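PDB 5D2I: 4-oxalocrotonate decarboxylase NahK from Pseudomonas putida, which catalyses the metal-dependent decarboxylation of (3E)-2-oxohex-3-enedioate to 2-oxopent-4-enoate and carbon dioxide in the breakdown of aromatic hydrocarbons. Local coordinates for residues A115-V120 with V142-E147; R188-V193 with Q259-V264; Y94-D99 with T171-G176. The protein carries 1 engineered substitution. One frame throughout, in Å; residues are numbered along the deposited sequence.

Overall arrangement
All three contacts fall within the fumarylacetoacetate hydrolase-type domain. Contact 1 lies in the buried core: two long antiparallel strands, 112-121 and 139-149, with a calcium held by carboxylates at one end of their paired segments. Contact 3 adds to the same sheet, since strand 170-175 lies beside 139-149 and carries the short parallel strand 96-97 on its far edge; it is only partly buried, with aromatic packing toward one end and polar groups toward the other. Contact 2, about 17 Å from contact 3 between centres, lies nearer the surface, at one end of the five-stranded sheet, and has a single backbone bond. V264 packs on P144, V146 and I174, joining the sheets, and a second calcium bridges S263 and D99.

Contact 1 (A115-V120 with V142-E147); sequences AEISVV and VIPTVE. With CA (calcium ion), chain C.
Strands 115-120 and 142-147 run antiparallel, their short axes 4.3 Å apart at closest approach and 147° between directions, with E116-T145 and S118-I143 as hydrogen-bonded pairs. The side chains of E116, S118, I143 and T145 share one face, and those of I117, V142 and P144 lie on the other. S118 OG donates to T145 OG1 at 2.7 Å, and T145 OG1 in turn donates to I143 O of its own strand at 2.8 Å. S118 N also donates to I143 O, from the opposite face of the carbonyl plane, so two donors grip one oxygen. CG1 of I117 is anti to the backbone N (chi1 -171°), and beyond it I117 CD1 lies over the I143-P144 peptide, 3.6 Å from P144 N. Towards the outer end, I143 CD1 meets V120 CG2 at 3.6 Å.

At the other end the carboxylates of E116 and E147 converge on calcium with their planes 84° apart. E116 OE2 and E147 OE1 each bind it at 2.2 Å, and E114 and two waters add to the shell; E116 OE1 accepts from one of those waters. E147 OE2 forms a salt bridge with K69, a residue that binds 2-oxoglutarate. The ion probably offsets the repulsion between E116 OE2 and E147 OE1, only 3.2 Å apart, and K69 probably links the metal site to the substrate pocket.

Contact 2 (R188-V193 with Q259-V264); sequences RTLGVV and QGLGSV. With CA (calcium ion), chain D.
Q259 reaches back across L190 and G191, where strand 191-196 begins and the turn that follows strand 253-258 sets out. The backbone joins them through one hydrogen bond, Q259 N to G191 O at 2.9 Å; its N-H...O angle of 167° makes it nearly straight at the hydrogen, and the donor also lies close to the line of the carbonyl bond.

The Q259 side chain starts with CG between its backbone N and carbonyl carbon (chi1 72°) and is then fully extended (chi2 180°), which carries the amide over the T189-G191 backbone. Q259 CG passes 3.7 Å from L190 CD1, the two side chains sliding past one another in opposite directions. As modelled, Q259 NE2 lies 2.6 Å from T189 O, but also 2.7 Å from G191 N, a pairing of two donors, so the detailed setting of this exposed amide is doubtful.

In L190, CG anti to the backbone N turns the leucine end toward the turn, where L190 CD1 lies 3.4 Å from Q259 O and 4.0 Å from L261 CD1. L261 also packs inward onto V142 and P144 of strand 139-149. L261 and G262 together face Y258 in a classic beta bulge, and the positive phi of G260 and G262 suits glycine.

Beyond the bulge, S263 O binds a calcium at 2.4 Å, which D99 also binds. The chemistry is therefore divided: a single firm backbone bond and a leucine pair join the turn to the strand start, while the following strand meets the ion through a main-chain oxygen.

Contact 3 (Y94-D99 with T171-G176); sequences YFSVPD and TRFITG. With CA (calcium ion), chain D; EDO (1,2-ethanediol), chain H.
S96 and V97 pair with F173 and I174 in a short parallel beta ladder, in which strand 96-97 lies along the edge of strand 170-175. F173 N donates to F95 O at 2.9 Å, F173 O receives V97 N, and a weak bond from T175 N to V97 O continues the ladder.

The F173 side chain can be followed outward. Its CB starts on the face of the ladder shared with S96, and CG lies between the backbone N and carbonyl carbon (chi1 67°), which swings the ring across to the neighbouring strand. F173 CD1 meets F95 CB at 3.6 Å, at the ring edge. Further out, CE1 lies by S96 N and CA, CE2 nears S96 OG, and F173 CZ touches S96 CB at 3.6 Å. S96 CA sits over the ring face in a CH-pi contact, 4.0 Å from the F173 centroid and 21° off the normal. Beyond the ladder, F173 also meets the ring of F236.

The F95 ring takes the T171 carbonyl carbon over one face. R172 NH1 donates to the oxygen of that carbonyl, T171 O, at 2.7 Å and lies near the plane of the Y94 ring at its edge. An alanine in place of F95 would keep the ladder's backbone bonds but would probably leave the T171 carbonyl without its aromatic cover and open a gap beside Y94.

On the opposite face of the ladder from F173, V97 and I174 lie side by side, pointing the same way. At the far end D99 OD1 is bonded to S265 N and to a calcium-bound water, while D99 OD2 binds that calcium at 2.4 Å.

Contact 1 (A115-V120 with V142-E147)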
# COMPACT_ATOMS: atom_id res chain seq x y z
N ALA A 115 6.62 6.17 -4.90
CA ALA A 115 7.89 5.51 -4.66
C ALA A 115 7.89 5.06 -3.22
O ALA A 115 7.58 5.85 -2.32
CB ALA A 115 9.02 6.48 -4.89
N GLU A 116 8.21 3.80 -2.99
CA GLU A 116 8.23 3.26 -1.64
C GLU A 116 9.45 2.40 -1.44
O GLU A 116 10.10 1.98 -2.39
CB GLU A 116 6.97 2.42 -1.39
CG GLU A 116 5.72 3.15 -1.82
CD GLU A 116 4.47 2.72 -1.11
OE1 GLU A 116 4.54 1.92 -0.15
OE2 GLU A 116 3.40 3.21 -1.52
N ILE A 117 9.75 2.14 -0.18
CA ILE A 117 10.71 1.12 0.14
C ILE A 117 9.99 -0.02 0.84
O ILE A 117 9.19 0.20 1.76
CB ILE A 117 11.88 1.67 0.98
CG1 ILE A 117 12.97 0.61 1.09
CG2 ILE A 117 11.40 2.13 2.36
CD1 ILE A 117 13.63 0.31 -0.25
N SER A 118 10.19 -1.24 0.36
CA SER A 118 9.54 -2.36 0.97
C SER A 118 10.56 -3.11 1.80
O SER A 118 11.76 -2.93 1.62
CB SER A 118 8.96 -3.29 -0.09
OG SER A 118 7.97 -2.61 -0.84
N VAL A 119 10.08 -3.92 2.73
CA VAL A 119 10.97 -4.83 3.43
C VAL A 119 10.43 -6.24 3.29
O VAL A 119 9.24 -6.45 3.04
CB VAL A 119 11.07 -4.47 4.93
CG1 VAL A 119 11.58 -3.06 5.09
CG2 VAL A 119 9.71 -4.60 5.58
N VAL A 120 11.32 -7.21 3.44
CA VAL A 120 10.91 -8.58 3.66
C VAL A 120 11.46 -8.91 5.02
O VAL A 120 12.61 -8.61 5.32
CB VAL A 120 11.44 -9.52 2.57
CG1 VAL A 120 11.32 -10.99 3.01
CG2 VAL A 120 10.67 -9.31 1.29
N VAL A 142 15.62 -4.93 2.12
CA VAL A 142 14.71 -3.92 1.64
C VAL A 142 14.61 -4.03 0.13
O VAL A 142 15.52 -4.55 -0.52
CB VAL A 142 15.18 -2.52 2.06
CG1 VAL A 142 15.38 -2.49 3.56
CG2 VAL A 142 16.47 -2.17 1.35
N ILE A 143 13.48 -3.58 -0.41
CA ILE A 143 13.21 -3.69 -1.84
C ILE A 143 12.59 -2.40 -2.36
O ILE A 143 11.48 -2.04 -1.95
CB ILE A 143 12.20 -4.81 -2.16
CG1 ILE A 143 12.58 -6.13 -1.50
CG2 ILE A 143 12.04 -4.97 -3.68
CD1 ILE A 143 11.94 -6.30 -0.14
N PRO A 144 13.29 -1.71 -3.27
CA PRO A 144 12.70 -0.54 -3.91
C PRO A 144 11.41 -0.96 -4.58
O PRO A 144 11.40 -1.91 -5.37
CB PRO A 144 13.73 -0.17 -4.97
CG PRO A 144 15.04 -0.62 -4.36
CD PRO A 144 14.68 -1.92 -3.69
N THR A 145 10.32 -0.28 -4.26
CA THR A 145 9.03 -0.66 -4.80
C THR A 145 8.24 0.57 -5.16
O THR A 145 8.15 1.50 -4.37
CB THR A 145 8.22 -1.43 -3.78
OG1 THR A 145 9.02 -2.51 -3.28
CG2 THR A 145 6.95 -2.00 -4.43
N VAL A 146 7.66 0.56 -6.35
CA VAL A 146 6.78 1.63 -6.75
C VAL A 146 5.36 1.10 -6.71
O VAL A 146 5.04 0.11 -7.38
CB VAL A 146 7.12 2.11 -8.15
CG1 VAL A 146 6.11 3.13 -8.63
CG2 VAL A 146 8.52 2.72 -8.15
N GLU A 147 4.50 1.73 -5.92
CA GLU A 147 3.13 1.27 -5.91
C GLU A 147 2.37 1.96 -7.00
O GLU A 147 2.62 3.13 -7.27
CB GLU A 147 2.41 1.53 -4.58
CG GLU A 147 1.17 0.66 -4.49
CD GLU A 147 0.44 0.73 -3.17
OE1 GLU A 147 0.72 1.64 -2.37
OE2 GLU A 147 -0.42 -0.15 -2.94
CA CA C . 1.27 3.32 -1.09
O HOH W 1 1.90 1.71 0.53
O HOH W 2 1.37 4.87 0.70

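Contact 2 (R188-V193 with Q259-V264)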
# COMPACT_ATOMS: atom_id res chain seq x y z
N ARG A 188 16.09 6.25 6.68
CA ARG A 188 15.64 7.62 6.90
C ARG A 188 16.15 8.57 5.83
O ARG A 188 15.42 9.45 5.37
CB ARG A 188 16.03 8.10 8.30
CG ARG A 188 15.20 7.44 9.37
CD ARG A 188 15.53 7.98 10.73
NE ARG A 188 15.41 9.43 10.76
CZ ARG A 188 16.40 10.25 11.11
NH1 ARG A 188 17.58 9.75 11.46
NH2 ARG A 188 16.20 11.56 11.10
N THR A 189 17.39 8.37 5.41
CA THR A 189 18.02 9.29 4.48
C THR A 189 17.99 8.73 3.07
O THR A 189 18.43 9.39 2.13
CB THR A 189 19.46 9.60 4.89
OG1 THR A 189 20.22 8.40 4.88
CG2 THR A 189 19.48 10.20 6.29
N LEU A 190 17.48 7.51 2.91
CA LEU A 190 17.33 6.92 1.59
C LEU A 190 16.59 7.88 0.66
O LEU A 190 15.42 8.17 0.87
CB LEU A 190 16.56 5.60 1.67
CG LEU A 190 16.34 4.98 0.29
CD1 LEU A 190 17.67 4.51 -0.27
CD2 LEU A 190 15.35 3.82 0.38
N GLY A 191 17.29 8.37 -0.36
CA GLY A 191 16.72 9.32 -1.29
C GLY A 191 16.10 8.61 -2.47
O GLY A 191 16.63 7.60 -2.94
N VAL A 192 14.96 9.12 -2.94
CA VAL A 192 14.36 8.59 -4.15
C VAL A 192 14.07 9.74 -5.09
O VAL A 192 13.81 10.87 -4.67
CB VAL A 192 13.08 7.78 -3.87
CG1 VAL A 192 13.37 6.69 -2.85
CG2 VAL A 192 11.97 8.67 -3.37
N VAL A 193 14.17 9.46 -6.38
CA VAL A 193 13.92 10.46 -7.39
C VAL A 193 12.98 9.83 -8.38
O VAL A 193 13.32 8.83 -9.00
CB VAL A 193 15.20 10.85 -8.14
CG1 VAL A 193 14.88 11.88 -9.22
CG2 VAL A 193 16.25 11.38 -7.18
N GLN A 259 18.65 5.82 -4.05
CA GLN A 259 20.06 6.00 -3.89
C GLN A 259 20.72 4.75 -3.37
O GLN A 259 20.29 4.23 -2.43
CB GLN A 259 20.40 7.21 -3.04
CG GLN A 259 20.10 7.02 -1.61
CD GLN A 259 20.44 8.24 -0.78
OE1 GLN A 259 21.16 9.10 -1.20
NE2 GLN A 259 19.92 8.31 0.35
N GLY A 260 21.73 4.29 -4.05
CA GLY A 260 22.45 3.09 -3.68
C GLY A 260 21.73 1.78 -3.97
O GLY A 260 22.29 0.71 -3.72
N LEU A 261 20.51 1.85 -4.50
CA LEU A 261 19.71 0.64 -4.70
C LEU A 261 19.13 0.51 -6.09
O LEU A 261 18.16 -0.23 -6.29
CB LEU A 261 18.55 0.59 -3.70
CG LEU A 261 18.90 0.65 -2.22
CD1 LEU A 261 17.64 0.66 -1.39
CD2 LEU A 261 19.78 -0.55 -1.87
N GLY A 262 19.70 1.22 -7.05
CA GLY A 262 19.23 1.11 -8.41
C GLY A 262 17.91 1.82 -8.63
O GLY A 262 17.59 2.78 -7.92
N SER A 263 17.15 1.34 -9.60
CA SER A 263 15.94 2.02 -10.00
C SER A 263 14.81 1.06 -10.29
O SER A 263 15.02 -0.13 -10.52
CB SER A 263 16.22 2.88 -11.23
OG SER A 263 16.54 2.04 -12.34
N VAL A 264 13.61 1.60 -10.28
CA VAL A 264 12.42 0.84 -10.61
C VAL A 264 11.75 1.60 -11.73
O VAL A 264 11.51 2.80 -11.61
CB VAL A 264 11.47 0.79 -9.43
CG1 VAL A 264 10.26 -0.04 -9.78
CG2 VAL A 264 12.18 0.21 -8.19
CA CA D . 15.97 -0.94 -12.57
O HOH W 3 14.33 -0.09 -14.23

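Contact 3 (Y94-D99 with T171-G176)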
# COMPACT_ATOMS: atom_id res chain seq x y z
N TYR A 94 -1.24 -10.97 -8.52
CA TYR A 94 -1.36 -10.32 -9.82
C TYR A 94 -1.11 -8.82 -9.77
O TYR A 94 -1.05 -8.17 -10.83
CB TYR A 94 -2.71 -10.63 -10.49
CG TYR A 94 -3.91 -10.01 -9.80
CD1 TYR A 94 -4.36 -8.75 -10.15
CD2 TYR A 94 -4.60 -10.71 -8.82
CE1 TYR A 94 -5.46 -8.18 -9.53
CE2 TYR A 94 -5.70 -10.16 -8.19
CZ TYR A 94 -6.13 -8.89 -8.55
OH TYR A 94 -7.21 -8.35 -7.92
N PHE A 95 -0.94 -8.25 -8.58
CA PHE A 95 -0.60 -6.84 -8.49
C PHE A 95 0.84 -6.65 -8.93
O PHE A 95 1.24 -5.54 -9.29
CB PHE A 95 -0.70 -6.30 -7.06
CG PHE A 95 -2.09 -6.21 -6.50
CD1 PHE A 95 -3.20 -6.66 -7.22
CD2 PHE A 95 -2.29 -5.64 -5.25
CE1 PHE A 95 -4.47 -6.56 -6.67
CE2 PHE A 95 -3.56 -5.55 -4.69
CZ PHE A 95 -4.65 -6.01 -5.41
N SER A 96 1.63 -7.71 -8.85
CA SER A 96 3.07 -7.57 -9.03
C SER A 96 3.45 -7.25 -10.47
O SER A 96 2.97 -7.88 -11.41
CB SER A 96 3.79 -8.84 -8.59
OG SER A 96 5.20 -8.62 -8.63
N VAL A 97 4.32 -6.26 -10.62
CA VAL A 97 4.84 -5.84 -11.91
C VAL A 97 6.35 -5.90 -11.81
O VAL A 97 6.92 -5.45 -10.80
CB VAL A 97 4.41 -4.40 -12.22
CG1 VAL A 97 5.00 -3.93 -13.53
CG2 VAL A 97 2.90 -4.30 -12.24
N PRO A 98 7.00 -6.49 -12.81
CA PRO A 98 8.46 -6.59 -12.71
C PRO A 98 9.09 -5.25 -13.07
O PRO A 98 8.44 -4.42 -13.69
CB PRO A 98 8.80 -7.64 -13.75
CG PRO A 98 7.72 -7.49 -14.80
CD PRO A 98 6.48 -7.09 -14.05
N ASP A 99 10.33 -5.04 -12.64
CA ASP A 99 11.06 -3.82 -12.94
C ASP A 99 11.16 -3.67 -14.45
O ASP A 99 11.57 -4.60 -15.15
CB ASP A 99 12.45 -3.92 -12.31
CG ASP A 99 13.27 -2.67 -12.47
OD1 ASP A 99 12.71 -1.63 -12.88
OD2 ASP A 99 14.48 -2.73 -12.20
N THR A 171 -3.43 -1.82 -6.19
CA THR A 171 -3.73 -2.40 -7.49
C THR A 171 -2.51 -2.99 -8.19
O THR A 171 -2.60 -4.07 -8.78
CB THR A 171 -4.54 -1.39 -8.38
OG1 THR A 171 -5.38 -2.12 -9.28
CG2 THR A 171 -3.63 -0.46 -9.16
N ARG A 172 -1.37 -2.30 -8.15
CA ARG A 172 -0.14 -2.87 -8.68
C ARG A 172 1.01 -2.43 -7.80
O ARG A 172 0.93 -1.41 -7.11
CB ARG A 172 0.15 -2.40 -10.10
CG ARG A 172 -0.94 -2.67 -11.11
CD ARG A 172 -0.99 -4.12 -11.54
NE ARG A 172 -1.98 -4.28 -12.60
CZ ARG A 172 -3.26 -4.57 -12.38
NH1 ARG A 172 -3.71 -4.77 -11.15
NH2 ARG A 172 -4.10 -4.67 -13.41
N PHE A 173 2.07 -3.21 -7.80
CA PHE A 173 3.30 -2.75 -7.20
C PHE A 173 4.42 -3.24 -8.08
O PHE A 173 4.35 -4.31 -8.68
CB PHE A 173 3.45 -3.22 -5.75
CG PHE A 173 3.60 -4.71 -5.59
CD1 PHE A 173 2.49 -5.54 -5.57
CD2 PHE A 173 4.86 -5.27 -5.45
CE1 PHE A 173 2.64 -6.92 -5.41
CE2 PHE A 173 5.02 -6.64 -5.30
CZ PHE A 173 3.91 -7.46 -5.29
N ILE A 174 5.44 -2.40 -8.20
CA ILE A 174 6.54 -2.69 -9.10
C ILE A 174 7.77 -2.76 -8.23
O ILE A 174 8.11 -1.79 -7.56
CB ILE A 174 6.74 -1.56 -10.11
CG1 ILE A 174 5.40 -1.14 -10.73
CG2 ILE A 174 7.73 -1.99 -11.19
CD1 ILE A 174 5.42 0.30 -11.29
N THR A 175 8.43 -3.92 -8.20
CA THR A 175 9.65 -4.03 -7.41
C THR A 175 10.82 -3.93 -8.37
O THR A 175 10.70 -4.26 -9.54
CB THR A 175 9.73 -5.34 -6.64
OG1 THR A 175 9.64 -6.43 -7.57
CG2 THR A 175 8.60 -5.43 -5.63
N GLY A 176 11.96 -3.49 -7.88
CA GLY A 176 13.11 -3.42 -8.74
C GLY A 176 14.28 -2.95 -7.93
O GLY A 176 14.21 -2.94 -6.70
CA CA D . 15.97 -0.94 -12.57
C1 EDO H . 12.12 -7.00 -10.63
O1 EDO H . 10.76 -6.79 -10.25
C2 EDO H . 12.15 -7.35 -12.10
O2 EDO H . 13.46 -7.77 -12.52
O HOH W 4 7.14 -6.84 -8.70
O HOH W 3 14.33 -0.09 -14.23